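PDB 6GMF: putative cytochrome P450 hydroxylase, which probably catalyses heme-dependent monooxygenation of terpenes as a member of the cytochrome P450 family. Local coordinates for residues 280-285 with 378-383; 18-23 with 305-310. One frame throughout, in Å; residues are numbered along the deposited sequence.

Interaction 1. Residues 280-285 with 378-383; sequences AQCIFR and PSFFIR. With HEM (protoporphyrin IX containing Fe), chain B.
Gln281 N donates to Phe381 O at 2.8 Å, one of the hydrogen bonds flanking the single beta bridge of Ala280 with Ile382, where two loops of this cytochrome P450 meet beside the heme. Cys282 SG, set between its own N and C (chi1 66°), packs beside the Phe381 ring, 3.3 Å from Phe381 CD1, and lies obliquely to it and, farther off, to Phe380. The Phe284 and Phe381 rings are nearly parallel but slid apart, meeting where Phe284 CZ comes 3.5 Å from Phe381 CE1. Water 1 donates to Cys282 O and Phe381 O, so the latter accepts two hydrogen bonds, counting that from Gln281 N. Arg383 lays CB against the Gln281 side chain while its NE is salt-bridged to Glu277. Ser379 OG accepts from Phe381 N and Ile382 N, an ST turn and ST motif within 378-383. Arg285 grips one heme propionate, NH2 to O1A at 2.9 Å and NH1 to O2A at 2.8 Å; NH1 also reaches Phe284 O, 2.9 Å away, from above the carbonyl plane. An alanine here would probably leave that propionate without this positive mate and Phe284 O without this donor. Phe284 O itself lies 4° out of the guanidinium plane.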
loop_
_atom_site.group_PDB
_atom_site.type_symbol
_atom_site.label_atom_id
_atom_site.label_comp_id
_atom_site.label_asym_id
_atom_site.label_seq_id
_atom_site.Cartn_x
_atom_site.Cartn_y
_atom_site.Cartn_z
ATOM N N ALA A 280 -0.832 1.670 -4.804
ATOM C CA ALA A 280 0.086 2.758 -4.875
ATOM C C ALA A 280 0.241 3.139 -6.354
ATOM O O ALA A 280 0.878 2.397 -7.124
ATOM C CB ALA A 280 1.386 2.371 -4.253
ATOM N N GLN A 281 -0.394 4.260 -6.752
ATOM C CA GLN A 281 -0.418 4.574 -8.174
ATOM C C GLN A 281 0.937 5.098 -8.650
ATOM O O GLN A 281 1.303 4.965 -9.802
ATOM C CB GLN A 281 -1.512 5.596 -8.456
ATOM C CG GLN A 281 -2.915 5.026 -8.226
ATOM C CD GLN A 281 -3.548 4.468 -9.465
ATOM O OE1 GLN A 281 -3.854 3.263 -9.576
ATOM N NE2 GLN A 281 -3.659 5.330 -10.444
ATOM N N CYS A 282 1.634 5.764 -7.735
ATOM C CA CYS A 282 2.933 6.239 -7.974
ATOM C C CYS A 282 3.706 6.308 -6.670
ATOM O O CYS A 282 3.107 6.168 -5.604
ATOM C CB CYS A 282 2.928 7.592 -8.657
ATOM S SG CYS A 282 2.249 8.923 -7.645
ATOM N N ILE A 283 5.019 6.518 -6.828
ATOM C CA ILE A 283 5.863 6.701 -5.701
ATOM C C ILE A 283 6.720 7.934 -5.947
ATOM O O ILE A 283 6.480 8.609 -6.925
ATOM C CB ILE A 283 6.611 5.412 -5.374
ATOM C CG1 ILE A 283 7.454 4.894 -6.535
ATOM C CG2 ILE A 283 5.612 4.373 -4.841
ATOM C CD1 ILE A 283 8.149 3.561 -6.234
ATOM N N PHE A 284 7.665 8.212 -5.048
ATOM C CA PHE A 284 8.399 9.476 -5.101
ATOM C C PHE A 284 9.904 9.254 -5.223
ATOM O O PHE A 284 10.480 8.380 -4.536
ATOM C CB PHE A 284 8.142 10.280 -3.826
ATOM C CG PHE A 284 6.757 10.869 -3.746
ATOM C CD1 PHE A 284 5.658 10.073 -3.472
ATOM C CD2 PHE A 284 6.551 12.211 -4.020
ATOM C CE1 PHE A 284 4.392 10.636 -3.395
ATOM C CE2 PHE A 284 5.285 12.769 -3.919
ATOM C CZ PHE A 284 4.219 11.969 -3.613
ATOM N N ARG A 285 10.538 10.095 -6.071
ATOM C CA ARG A 285 11.999 10.126 -6.194
ATOM C C ARG A 285 12.447 11.591 -6.359
ATOM O O ARG A 285 11.629 12.422 -6.659
ATOM C CB ARG A 285 12.493 9.301 -7.387
ATOM C CG ARG A 285 12.172 7.809 -7.320
ATOM C CD ARG A 285 13.013 7.121 -6.272
ATOM N NE ARG A 285 12.862 5.664 -6.335
ATOM C CZ ARG A 285 12.014 4.970 -5.595
ATOM N NH1 ARG A 285 11.053 5.572 -4.896
ATOM N NH2 ARG A 285 12.165 3.645 -5.538
ATOM N N PRO A 378 -10.225 11.007 -2.925
ATOM C CA PRO A 378 -9.639 12.066 -3.730
ATOM C C PRO A 378 -8.108 12.079 -3.561
ATOM O O PRO A 378 -7.531 13.013 -2.976
ATOM C CB PRO A 378 -10.358 13.309 -3.157
ATOM C CG PRO A 378 -10.548 12.985 -1.704
ATOM C CD PRO A 378 -10.846 11.499 -1.682
ATOM N N SER A 379 -7.465 11.000 -4.031
ATOM C CA SER A 379 -6.026 10.853 -4.028
ATOM C C SER A 379 -5.586 10.285 -5.380
ATOM O O SER A 379 -6.127 9.280 -5.891
ATOM C CB SER A 379 -5.540 10.014 -2.856
ATOM O OG SER A 379 -4.116 9.847 -2.879
ATOM N N PHE A 380 -4.632 10.983 -5.986
ATOM C CA PHE A 380 -3.913 10.522 -7.161
ATOM C C PHE A 380 -2.928 9.413 -6.795
ATOM O O PHE A 380 -2.607 8.563 -7.639
ATOM C CB PHE A 380 -3.085 11.681 -7.723
ATOM C CG PHE A 380 -2.305 11.365 -8.965
ATOM C CD1 PHE A 380 -2.953 11.153 -10.172
ATOM C CD2 PHE A 380 -0.919 11.346 -8.954
ATOM C CE1 PHE A 380 -2.248 10.909 -11.338
ATOM C CE2 PHE A 380 -0.212 11.120 -10.125
ATOM C CZ PHE A 380 -0.869 10.876 -11.319
ATOM N N PHE A 381 -2.466 9.462 -5.551
ATOM C CA PHE A 381 -1.322 8.659 -5.099
ATOM C C PHE A 381 -1.766 7.276 -4.654
ATOM O O PHE A 381 -1.064 6.316 -4.997
ATOM C CB PHE A 381 -0.583 9.408 -3.998
ATOM C CG PHE A 381 -0.097 10.736 -4.525
ATOM C CD1 PHE A 381 1.070 10.821 -5.262
ATOM C CD2 PHE A 381 -0.868 11.877 -4.378
ATOM C CE1 PHE A 381 1.500 12.035 -5.777
ATOM C CE2 PHE A 381 -0.428 13.094 -4.881
ATOM C CZ PHE A 381 0.738 13.165 -5.605
ATOM N N ILE A 382 -2.853 7.184 -3.878
ATOM C CA ILE A 382 -3.411 5.912 -3.428
ATOM C C ILE A 382 -4.789 5.781 -4.051
ATOM O O ILE A 382 -5.656 6.650 -3.817
ATOM C CB ILE A 382 -3.498 5.852 -1.897
ATOM C CG1 ILE A 382 -2.129 5.994 -1.250
ATOM C CG2 ILE A 382 -4.143 4.538 -1.468
ATOM C CD1 ILE A 382 -1.259 4.796 -1.479
ATOM N N ARG A 383 -5.014 4.685 -4.769
ATOM C CA ARG A 383 -6.292 4.402 -5.474
ATOM C C ARG A 383 -7.153 3.498 -4.571
ATOM O O ARG A 383 -6.785 2.335 -4.337
ATOM C CB ARG A 383 -5.969 3.721 -6.806
ATOM C CG ARG A 383 -7.196 3.323 -7.602
ATOM C CD ARG A 383 -7.650 4.460 -8.469
ATOM N NE ARG A 383 -8.487 3.982 -9.585
ATOM C CZ ARG A 383 -9.490 4.625 -10.176
ATOM N NH1 ARG A 383 -9.766 5.866 -9.864
ATOM N NH2 ARG A 383 -10.211 4.001 -11.091
HETATM C CHA HEM B . 7.577 -0.142 0.185
HETATM C CHB HEM B . 3.561 -0.824 -2.190
HETATM C CHC HEM B . 1.727 -3.035 1.705
HETATM C CHD HEM B . 5.616 -1.999 4.205
HETATM C C1A HEM B . 6.642 -0.176 -0.822
HETATM C C2A HEM B . 6.944 0.266 -2.140
HETATM C C3A HEM B . 5.778 0.095 -2.815
HETATM C C4A HEM B . 4.840 -0.470 -1.913
HETATM C CMA HEM B . 5.446 0.464 -4.240
HETATM C CAA HEM B . 8.224 0.825 -2.696
HETATM C CBA HEM B . 8.437 2.328 -2.373
HETATM C CGA HEM B . 9.654 2.919 -3.054
HETATM O O1A HEM B . 10.306 2.243 -3.890
HETATM O O2A HEM B . 9.855 4.151 -2.795
HETATM C C1B HEM B . 2.664 -1.486 -1.336
HETATM C C2B HEM B . 1.352 -1.953 -1.698
HETATM C C3B HEM B . 0.806 -2.569 -0.616
HETATM C C4B HEM B . 1.828 -2.499 0.432
HETATM C CMB HEM B . 0.783 -1.726 -3.040
HETATM C CAB HEM B . -0.511 -3.293 -0.437
HETATM C CBB HEM B . -1.139 -3.741 -1.474
HETATM C C1C HEM B . 2.607 -3.021 2.729
HETATM C C2C HEM B . 2.359 -3.585 4.027
HETATM C C3C HEM B . 3.515 -3.263 4.721
HETATM C C4C HEM B . 4.372 -2.506 3.893
HETATM C CMC HEM B . 1.216 -4.477 4.415
HETATM C CAC HEM B . 3.901 -3.596 6.092
HETATM C CBC HEM B . 3.094 -4.079 7.008
HETATM C C1D HEM B . 6.442 -1.380 3.303
HETATM C C2D HEM B . 7.781 -0.847 3.689
HETATM C C3D HEM B . 8.333 -0.346 2.564
HETATM C C4D HEM B . 7.346 -0.561 1.502
HETATM C CMD HEM B . 8.314 -0.953 5.109
HETATM C CAD HEM B . 9.682 0.307 2.447
HETATM C CBD HEM B . 10.829 -0.610 1.991
HETATM C CGD HEM B . 12.134 0.129 1.785
HETATM O O1D HEM B . 13.167 -0.562 1.785
HETATM O O2D HEM B . 12.140 1.374 1.594
HETATM N NA HEM B . 5.342 -0.639 -0.692
HETATM N NB HEM B . 2.874 -1.855 -0.079
HETATM N NC HEM B . 3.802 -2.331 2.664
HETATM N ND HEM B . 6.213 -1.106 1.973
HETATM FE FE HEM B . 4.633 -1.565 0.934
HETATM O O HOH W 1 1.499 6.462 -3.374
HETATM O O HOH W 2 3.858 0.477 1.441
#

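Interaction 2. Residues 18-23 with 305-310; sequences ALFAEL and LPLLAS
Phe20 and Ser310 bring the two backbones closest, CA to CA 5.4 Å, where helix 16-26 passes the junction between strand 303-306 and the short helix 308-312. Leu307 sits at the N-cap of that short helix and is the centre of an inverse gamma turn, so the chain swings sharply from strand to helix while the leucine side chain still faces helix 16-26. Phe20 is the main side chain of the contact, and three residues gather obliquely about its ring. Leu307 CD1 is 4.0 Å from Phe20 CD1. On the other branch of the ring, Ala309 CB is 3.8 Å from Phe20 CE2, while Ser310 CB approaches the root of the ring at CG. One turn along the helix, Leu23 reaches in with CG anti to N (chi1 172°), and its CD2 meets Leu307 CD1 at 3.6 Å; a single leucine methyl thus touches both helix residues. Ser310 OG rests 3.5 Å from Phe20 CB, but its hydrogen bonds go elsewhere, to Gly41 O and Arg24 NH1. Beyond the contact, Gln281 packs on Phe20 and Ala309, and Leu308, just after Leu307, touches the heme. Strand 303-306 belongs to the mixed beta sheet of this P450, pairing with strand 38-40 through Leu305, and Pro306 and Leu308 lie against helix 43-51.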
loop_
_atom_site.group_PDB
_atom_site.type_symbol
_atom_site.label_atom_id
_atom_site.label_comp_id
_atom_site.label_asym_id
_atom_site.label_seq_id
_atom_site.Cartn_x
_atom_site.Cartn_y
_atom_site.Cartn_z
ATOM N N ALA A 18 -6.762 7.041 -18.381
ATOM C CA ALA A 18 -6.904 7.789 -19.623
ATOM C C ALA A 18 -5.732 8.784 -19.779
ATOM O O ALA A 18 -5.041 8.805 -20.827
ATOM C CB ALA A 18 -8.258 8.459 -19.632
ATOM N N LEU A 19 -5.461 9.533 -18.704
ATOM C CA LEU A 19 -4.288 10.367 -18.635
ATOM C C LEU A 19 -3.026 9.530 -18.890
ATOM O O LEU A 19 -2.153 9.960 -19.649
ATOM C CB LEU A 19 -4.216 11.065 -17.279
ATOM C CG LEU A 19 -2.869 11.700 -16.933
ATOM C CD1 LEU A 19 -2.600 12.929 -17.779
ATOM C CD2 LEU A 19 -2.787 12.041 -15.455
ATOM N N PHE A 20 -2.904 8.375 -18.218
ATOM C CA PHE A 20 -1.668 7.610 -18.296
ATOM C C PHE A 20 -1.413 7.172 -19.743
ATOM O O PHE A 20 -0.309 7.193 -20.214
ATOM C CB PHE A 20 -1.662 6.421 -17.331
ATOM C CG PHE A 20 -1.777 6.785 -15.859
ATOM C CD1 PHE A 20 -1.381 8.024 -15.358
ATOM C CD2 PHE A 20 -2.255 5.851 -14.961
ATOM C CE1 PHE A 20 -1.453 8.300 -14.004
ATOM C CE2 PHE A 20 -2.344 6.135 -13.613
ATOM C CZ PHE A 20 -1.917 7.355 -13.129
ATOM N N ALA A 21 -2.463 6.708 -20.430
ATOM C CA ALA A 21 -2.309 6.255 -21.776
ATOM C C ALA A 21 -1.902 7.409 -22.686
ATOM O O ALA A 21 -1.093 7.205 -23.541
ATOM C CB ALA A 21 -3.601 5.655 -22.246
ATOM N N GLU A 22 -2.477 8.587 -22.443
ATOM C CA GLU A 22 -2.153 9.744 -23.259
ATOM C C GLU A 22 -0.686 10.117 -23.030
ATOM O O GLU A 22 0.049 10.378 -23.987
ATOM C CB GLU A 22 -3.103 10.899 -22.974
ATOM C CG GLU A 22 -2.865 12.102 -23.877
ATOM C CD GLU A 22 -3.185 11.940 -25.358
ATOM O OE1 GLU A 22 -3.264 10.785 -25.879
ATOM O OE2 GLU A 22 -3.310 12.998 -26.010
ATOM N N LEU A 23 -0.247 10.074 -21.768
ATOM C CA LEU A 23 1.134 10.387 -21.428
ATOM C C LEU A 23 2.080 9.400 -22.121
ATOM O O LEU A 23 3.054 9.808 -22.755
ATOM C CB LEU A 23 1.334 10.330 -19.912
ATOM C CG LEU A 23 2.780 10.463 -19.448
ATOM C CD1 LEU A 23 3.356 11.809 -19.872
ATOM C CD2 LEU A 23 2.877 10.299 -17.953
ATOM N N LEU A 305 7.842 11.257 -10.177
ATOM C CA LEU A 305 6.837 10.260 -9.816
ATOM C C LEU A 305 6.865 9.135 -10.835
ATOM O O LEU A 305 6.288 9.250 -11.918
ATOM C CB LEU A 305 5.441 10.893 -9.800
ATOM C CG LEU A 305 5.241 12.147 -8.943
ATOM C CD1 LEU A 305 3.784 12.539 -9.032
ATOM C CD2 LEU A 305 5.616 11.885 -7.527
ATOM N N PRO A 306 7.515 8.005 -10.502
ATOM C CA PRO A 306 7.378 6.802 -11.301
ATOM C C PRO A 306 5.937 6.292 -11.148
ATOM O O PRO A 306 5.484 6.030 -10.013
ATOM C CB PRO A 306 8.401 5.832 -10.713
ATOM C CG PRO A 306 9.267 6.658 -9.814
ATOM C CD PRO A 306 8.421 7.826 -9.355
ATOM N N LEU A 307 5.201 6.250 -12.257
ATOM C CA LEU A 307 3.771 5.971 -12.224
ATOM C C LEU A 307 3.612 4.457 -12.327
ATOM O O LEU A 307 3.540 3.935 -13.438
ATOM C CB LEU A 307 3.078 6.651 -13.398
ATOM C CG LEU A 307 3.200 8.186 -13.431
ATOM C CD1 LEU A 307 2.526 8.741 -14.679
ATOM C CD2 LEU A 307 2.593 8.817 -12.209
ATOM N N LEU A 308 3.692 3.792 -11.177
ATOM C CA LEU A 308 3.538 2.324 -11.128
ATOM C C LEU A 308 2.258 1.891 -11.869
ATOM O O LEU A 308 2.277 0.849 -12.579
ATOM C CB LEU A 308 3.472 1.871 -9.670
ATOM C CG LEU A 308 4.655 2.277 -8.803
ATOM C CD1 LEU A 308 4.463 1.688 -7.439
ATOM C CD2 LEU A 308 5.968 1.865 -9.403
ATOM N N ALA A 309 1.175 2.647 -11.697
ATOM C CA ALA A 309 -0.121 2.221 -12.229
ATOM C C ALA A 309 -0.050 2.319 -13.757
ATOM O O ALA A 309 -0.656 1.525 -14.450
ATOM C CB ALA A 309 -1.202 3.104 -11.692
ATOM N N SER A 310 0.599 3.377 -14.261
ATOM C CA SER A 310 0.794 3.540 -15.717
ATOM C C SER A 310 1.607 2.391 -16.320
ATOM O O SER A 310 1.278 1.849 -17.381
ATOM C CB SER A 310 1.430 4.837 -16.039
ATOM O OG SER A 310 1.509 4.998 -17.463
#

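Overall arrangement
Both contacts are buried, but interaction 1 lies nearer the middle of the molecule: its centre is about 10 Å from the centre of the chain, that of interaction 2 about 18 Å. The inner one joins two loops through mixed chemistry: a backbone bridge, a shared water, sulfur and aromatic rings. Its 280-285 loop also holds a heme propionate through Arg285. The outer one joins an N-terminal helix to a strand-helix junction almost wholly through apolar side chains. Residues 280-285 and 305-310 run side by side, with probable hydrogen bonds from Ala309 N to Gln281 O and from Ile283 N to Pro306 O. Gln281 also packs on Phe20, so helix 16-26 borders both contacts.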